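Local coordinates for protein fluvirucin B1 DH domain from module 1 (Actinomadura vulgaris, PDB 6OBV) that probably dehydrates a beta-hydroxyacyl intermediate to an unsaturated one in the first module of the polyketide synthase that builds fluvirucin B1, at residues G56-T61 and E113-Q118; V75-T80 and A105-E110. One frame throughout, in Å; residues are numbered along the deposited sequence.

Interaction 1: residues G56-T61 and E113-Q118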
loop_
_atom_site.group_PDB
_atom_site.type_symbol
_atom_site.label_atom_id
_atom_site.label_comp_id
_atom_site.label_asym_id
_atom_site.label_seq_id
_atom_site.Cartn_x
_atom_site.Cartn_y
_atom_site.Cartn_z
ATOM N N GLY A 56 -6.137 -5.716 2.122
ATOM C CA GLY A 56 -7.059 -6.710 1.629
ATOM C C GLY A 56 -8.479 -6.226 1.760
ATOM O O GLY A 56 -8.735 -5.059 2.068
ATOM N N ARG A 57 -9.409 -7.137 1.493
ATOM C CA ARG A 57 -10.826 -6.818 1.565
ATOM C C ARG A 57 -11.589 -8.094 1.897
ATOM O O ARG A 57 -11.185 -9.191 1.502
ATOM C CB ARG A 57 -11.324 -6.186 0.257
ATOM C CG ARG A 57 -12.286 -7.043 -0.526
ATOM C CD ARG A 57 -12.706 -6.392 -1.825
ATOM N NE ARG A 57 -13.513 -5.196 -1.621
ATOM C CZ ARG A 57 -13.971 -4.427 -2.609
ATOM N NH1 ARG A 57 -13.698 -4.732 -3.874
ATOM N NH2 ARG A 57 -14.699 -3.347 -2.336
ATOM N N ILE A 58 -12.680 -7.949 2.661
ATOM C CA ILE A 58 -13.532 -9.081 3.002
ATOM C C ILE A 58 -14.991 -8.655 2.896
ATOM O O ILE A 58 -15.322 -7.468 2.899
ATOM C CB ILE A 58 -13.228 -9.644 4.414
ATOM C CG1 ILE A 58 -13.434 -8.573 5.468
ATOM C CG2 ILE A 58 -11.797 -10.206 4.497
ATOM C CD1 ILE A 58 -13.063 -9.025 6.861
ATOM N N SER A 59 -15.866 -9.652 2.802
ATOM C CA SER A 59 -17.309 -9.431 2.726
ATOM C C SER A 59 -17.979 -10.776 2.935
ATOM O O SER A 59 -17.383 -11.816 2.658
ATOM C CB SER A 59 -17.726 -8.832 1.384
ATOM O OG SER A 59 -18.164 -9.836 0.491
ATOM N N THR A 60 -19.227 -10.755 3.419
ATOM C CA THR A 60 -19.937 -12.025 3.584
ATOM C C THR A 60 -20.073 -12.764 2.259
ATOM O O THR A 60 -20.276 -13.983 2.250
ATOM C CB THR A 60 -21.327 -11.813 4.205
ATOM O OG1 THR A 60 -22.128 -11.017 3.328
ATOM C CG2 THR A 60 -21.230 -11.105 5.560
ATOM N N THR A 61 -19.934 -12.058 1.135
ATOM C CA THR A 61 -20.057 -12.698 -0.168
ATOM C C THR A 61 -18.823 -13.531 -0.498
ATOM O O THR A 61 -18.944 -14.624 -1.053
ATOM C CB THR A 61 -20.278 -11.635 -1.248
ATOM O OG1 THR A 61 -21.525 -10.991 -1.008
ATOM C CG2 THR A 61 -20.275 -12.249 -2.626
ATOM N N GLU A 113 -21.826 -5.560 3.044
ATOM C CA GLU A 113 -20.939 -4.476 2.675
ATOM C C GLU A 113 -19.488 -4.933 2.790
ATOM O O GLU A 113 -19.119 -5.560 3.788
ATOM C CB GLU A 113 -21.187 -3.276 3.574
ATOM C CG GLU A 113 -22.027 -2.195 2.935
ATOM C CD GLU A 113 -21.919 -0.893 3.690
ATOM O OE1 GLU A 113 -21.031 -0.077 3.343
ATOM O OE2 GLU A 113 -22.707 -0.703 4.645
ATOM N N PRO A 114 -18.643 -4.651 1.804
ATOM C CA PRO A 114 -17.236 -5.039 1.908
ATOM C C PRO A 114 -16.485 -4.199 2.930
ATOM O O PRO A 114 -16.838 -3.053 3.219
ATOM C CB PRO A 114 -16.702 -4.798 0.497
ATOM C CG PRO A 114 -17.555 -3.749 -0.033
ATOM C CD PRO A 114 -18.935 -4.006 0.521
ATOM N N VAL A 115 -15.425 -4.789 3.470
ATOM C CA VAL A 115 -14.566 -4.151 4.458
ATOM C C VAL A 115 -13.148 -4.101 3.912
ATOM O O VAL A 115 -12.598 -5.130 3.495
ATOM C CB VAL A 115 -14.609 -4.905 5.795
ATOM C CG1 VAL A 115 -13.712 -4.241 6.815
ATOM C CG2 VAL A 115 -16.054 -5.027 6.297
ATOM N N GLN A 116 -12.559 -2.904 3.913
ATOM C CA GLN A 116 -11.150 -2.745 3.575
ATOM C C GLN A 116 -10.288 -3.034 4.799
ATOM O O GLN A 116 -10.573 -2.538 5.891
ATOM C CB GLN A 116 -10.879 -1.325 3.078
ATOM C CG GLN A 116 -11.466 -1.023 1.726
ATOM C CD GLN A 116 -11.025 0.336 1.223
ATOM O OE1 GLN A 116 -10.772 1.265 2.017
ATOM N NE2 GLN A 116 -10.907 0.461 -0.101
ATOM N N LEU A 117 -9.239 -3.839 4.623
ATOM C CA LEU A 117 -8.341 -4.211 5.716
ATOM C C LEU A 117 -6.960 -3.635 5.460
ATOM O O LEU A 117 -6.504 -3.617 4.317
ATOM C CB LEU A 117 -8.216 -5.731 5.845
ATOM C CG LEU A 117 -9.446 -6.565 6.180
ATOM C CD1 LEU A 117 -9.024 -8.051 6.331
ATOM C CD2 LEU A 117 -10.088 -6.050 7.454
ATOM N N GLN A 118 -6.284 -3.181 6.518
ATOM C CA GLN A 118 -4.880 -2.791 6.402
ATOM C C GLN A 118 -4.122 -3.255 7.633
ATOM O O GLN A 118 -4.525 -2.951 8.758
ATOM C CB GLN A 118 -4.697 -1.278 6.246
ATOM C CG GLN A 118 -4.505 -0.811 4.832
ATOM C CD GLN A 118 -3.950 0.601 4.755
ATOM O OE1 GLN A 118 -3.062 0.976 5.518
ATOM N NE2 GLN A 118 -4.482 1.391 3.837
HETATM O O HOH W 1 -20.011 -7.890 4.477
#
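Ile58 O is approached by two groups of segment 113-118: Val115 N, a hydrogen bond of 2.7 Å that comes in nearly in line with the C=O bond, and Pro114 CA, a C-H...O contact at 3.2 Å. Val115 O likewise has two partners, Ile58 N at 2.9 Å, within the carbonyl plane, and a C-H...O contact from Arg57 CA at 3.1 Å. Gly56 and Leu117 form the next hydrogen-bonded pair of this antiparallel ladder; there the bond from Leu117 N to Gly56 O is almost straight at hydrogen (174°), although the donor stands above the carbonyl plane. Beyond the strand ends, a water accepts from Thr60 N and donates to Glu113 O.

On the face that carries Ile58, Val115 and Leu117, Ile58 holds CG1 between its backbone N and carbonyl carbon (chi1 60°), which sets CG1 alongside Val115 CB at 3.9 Å. Ile58 CG2 meets Leu117 CD1 at 4.0 Å, the two side chains crossing nearly at a right angle. On the face of Arg57 and Gln116, the Arg57 side chain runs beside Pro114, and NH2 reaches the ring at CG (3.7 Å). This face turns to the second subunit, whose Gly28 packs on Arg57 and whose Gly31 packs on Gln116. Backbone bonds thus carry the polar chemistry between the strands, while the Pro114 ring gives the Arg57 guanidinium an apolar neighbour, and Arg57 NE is buried there without a partner in the model.

Interaction 2: residues V75-T80 and A105-E110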
loop_
_atom_site.group_PDB
_atom_site.type_symbol
_atom_site.label_atom_id
_atom_site.label_comp_id
_atom_site.label_asym_id
_atom_site.label_seq_id
_atom_site.Cartn_x
_atom_site.Cartn_y
_atom_site.Cartn_z
ATOM N N VAL A 75 -23.183 -9.017 13.592
ATOM C CA VAL A 75 -22.066 -9.773 13.043
ATOM C C VAL A 75 -20.773 -9.074 13.449
ATOM O O VAL A 75 -20.596 -7.879 13.181
ATOM C CB VAL A 75 -22.179 -9.892 11.514
ATOM C CG1 VAL A 75 -21.025 -10.702 10.955
ATOM C CG2 VAL A 75 -23.511 -10.514 11.140
ATOM N N LEU A 76 -19.876 -9.820 14.104
ATOM C CA LEU A 76 -18.592 -9.323 14.585
ATOM C C LEU A 76 -17.466 -10.129 13.966
ATOM O O LEU A 76 -17.488 -11.368 14.012
ATOM C CB LEU A 76 -18.475 -9.437 16.107
ATOM C CG LEU A 76 -19.396 -8.490 16.857
ATOM C CD1 LEU A 76 -19.396 -8.838 18.336
ATOM C CD2 LEU A 76 -18.940 -7.062 16.608
ATOM N N PHE A 77 -16.480 -9.434 13.418
ATOM C CA PHE A 77 -15.275 -10.109 12.968
ATOM C C PHE A 77 -14.630 -10.807 14.165
ATOM O O PHE A 77 -14.515 -10.203 15.236
ATOM C CB PHE A 77 -14.320 -9.099 12.332
ATOM C CG PHE A 77 -13.141 -9.724 11.615
ATOM C CD1 PHE A 77 -13.300 -10.318 10.365
ATOM C CD2 PHE A 77 -11.870 -9.682 12.182
ATOM C CE1 PHE A 77 -12.216 -10.883 9.705
ATOM C CE2 PHE A 77 -10.772 -10.235 11.530
ATOM C CZ PHE A 77 -10.942 -10.829 10.283
ATOM N N PRO A 78 -14.232 -12.071 14.044
ATOM C CA PRO A 78 -13.714 -12.788 15.223
ATOM C C PRO A 78 -12.324 -12.299 15.595
ATOM O O PRO A 78 -11.487 -12.047 14.728
ATOM C CB PRO A 78 -13.691 -14.259 14.776
ATOM C CG PRO A 78 -13.576 -14.210 13.263
ATOM C CD PRO A 78 -14.205 -12.889 12.807
ATOM N N GLY A 79 -12.084 -12.155 16.903
ATOM C CA GLY A 79 -10.749 -11.795 17.367
ATOM C C GLY A 79 -9.670 -12.700 16.805
ATOM O O GLY A 79 -8.542 -12.251 16.543
ATOM N N THR A 80 -10.002 -13.971 16.569
ATOM C CA THR A 80 -9.041 -14.871 15.945
ATOM C C THR A 80 -8.724 -14.463 14.520
ATOM O O THR A 80 -7.660 -14.813 14.006
ATOM C CB THR A 80 -9.544 -16.322 15.961
ATOM O OG1 THR A 80 -10.798 -16.418 15.279
ATOM C CG2 THR A 80 -9.689 -16.837 17.403
ATOM N N ALA A 105 -11.000 -2.252 19.371
ATOM C CA ALA A 105 -12.351 -1.883 18.990
ATOM C C ALA A 105 -12.950 -3.038 18.201
ATOM O O ALA A 105 -12.325 -3.532 17.245
ATOM C CB ALA A 105 -12.391 -0.578 18.155
ATOM N N PRO A 106 -14.133 -3.506 18.570
ATOM C CA PRO A 106 -14.795 -4.524 17.759
ATOM C C PRO A 106 -14.999 -4.016 16.339
ATOM O O PRO A 106 -15.116 -2.810 16.097
ATOM C CB PRO A 106 -16.125 -4.750 18.486
ATOM C CG PRO A 106 -16.229 -3.629 19.483
ATOM C CD PRO A 106 -14.862 -3.203 19.809
ATOM N N LEU A 107 -14.979 -4.958 15.396
ATOM C CA LEU A 107 -15.239 -4.705 13.980
ATOM C C LEU A 107 -16.586 -5.332 13.658
ATOM O O LEU A 107 -16.704 -6.563 13.606
ATOM C CB LEU A 107 -14.136 -5.294 13.097
ATOM C CG LEU A 107 -14.438 -5.398 11.597
ATOM C CD1 LEU A 107 -14.871 -4.040 10.984
ATOM C CD2 LEU A 107 -13.246 -5.977 10.860
ATOM N N VAL A 108 -17.606 -4.487 13.498
ATOM C CA VAL A 108 -18.935 -4.925 13.095
ATOM C C VAL A 108 -18.958 -5.066 11.578
ATOM O O VAL A 108 -18.503 -4.169 10.853
ATOM C CB VAL A 108 -20.005 -3.921 13.566
ATOM C CG1 VAL A 108 -21.310 -4.151 12.847
ATOM C CG2 VAL A 108 -20.218 -4.001 15.066
ATOM N N ILE A 109 -19.496 -6.182 11.091
ATOM C CA ILE A 109 -19.727 -6.382 9.664
ATOM C C ILE A 109 -21.183 -6.077 9.377
ATOM O O ILE A 109 -22.071 -6.808 9.828
ATOM C CB ILE A 109 -19.405 -7.817 9.217
ATOM C CG1 ILE A 109 -18.050 -8.296 9.745
ATOM C CG2 ILE A 109 -19.509 -7.885 7.694
ATOM C CD1 ILE A 109 -16.853 -7.665 9.077
ATOM N N GLU A 110 -21.442 -5.036 8.594
ATOM C CA GLU A 110 -22.809 -4.593 8.339
ATOM C C GLU A 110 -23.316 -5.240 7.052
ATOM O O GLU A 110 -23.060 -4.746 5.952
ATOM C CB GLU A 110 -22.869 -3.071 8.264
ATOM C CG GLU A 110 -24.251 -2.500 8.548
ATOM C CD GLU A 110 -24.837 -3.001 9.869
ATOM O OE1 GLU A 110 -24.201 -2.787 10.929
ATOM O OE2 GLU A 110 -25.940 -3.602 9.839
HETATM O O HOH W 2 -23.986 -6.586 12.056
HETATM O O HOH W 3 -14.246 -7.396 16.184
#
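The Phe77 ring has Pro78 CD over one face, 3.5 Å above the plane and offset toward the rim, while Leu107 CD2 approaches it obliquely and Phe82 meets it edge-to-face. Leu107 makes its nearest side-chain contact at the root of the ring, CD2 lying 3.6 Å from Phe77 CB. With CG anti to the backbone N (chi1 -170°), the ring swings off toward Pro78 as CB stays against Leu107. Phe77 N donates to Leu107 O at 2.9 Å, and Ile109 N returns a bond to Val75 O at 2.9 Å. Between these bonds lies the Leu76-Val108 bridge, where the methyls Leu76 CD2 and Val108 CG2 touch at 3.7 Å. Val75 CG1 rests on Ile109 CB, also at 3.7 Å. Waters extend the pairing at both ends, one joining Val75 N to Ile109 O, the other Phe77 O to Leu107 N.

His69 ND1 bonds to Leu76 O, and Pro78 packs on His69, nine residues earlier. That spacing matches the histidine and proline of the HxxxGxxxxP motif of polyketide dehydratases, and helix 79-92, which follows, is consistent with the central helix of a hotdog fold.

Interaction 2 is nested along the chain inside the loop closed by interaction 1, and the two meet where Ile58 CD1 packs on Phe77 CE1 at 3.5 Å and Val115 CG2 on Ile109 CD1 at 3.9 Å. Both are partly buried and share this apolar seam. Interaction 1 joins strands 52-58 and 115-121; its centre is about 17 Å from the centre of the chain, against about 11 Å for interaction 2, and its Arg57 and Gln116 face lies at the second subunit. In interaction 2, which no other chain touches, the approach to helix 79-92 is tied to the loop before strand 115-121. Regular strand pairing thus gives way to a single bridge with a water at each end and contacts made by aliphatic groups and Phe77.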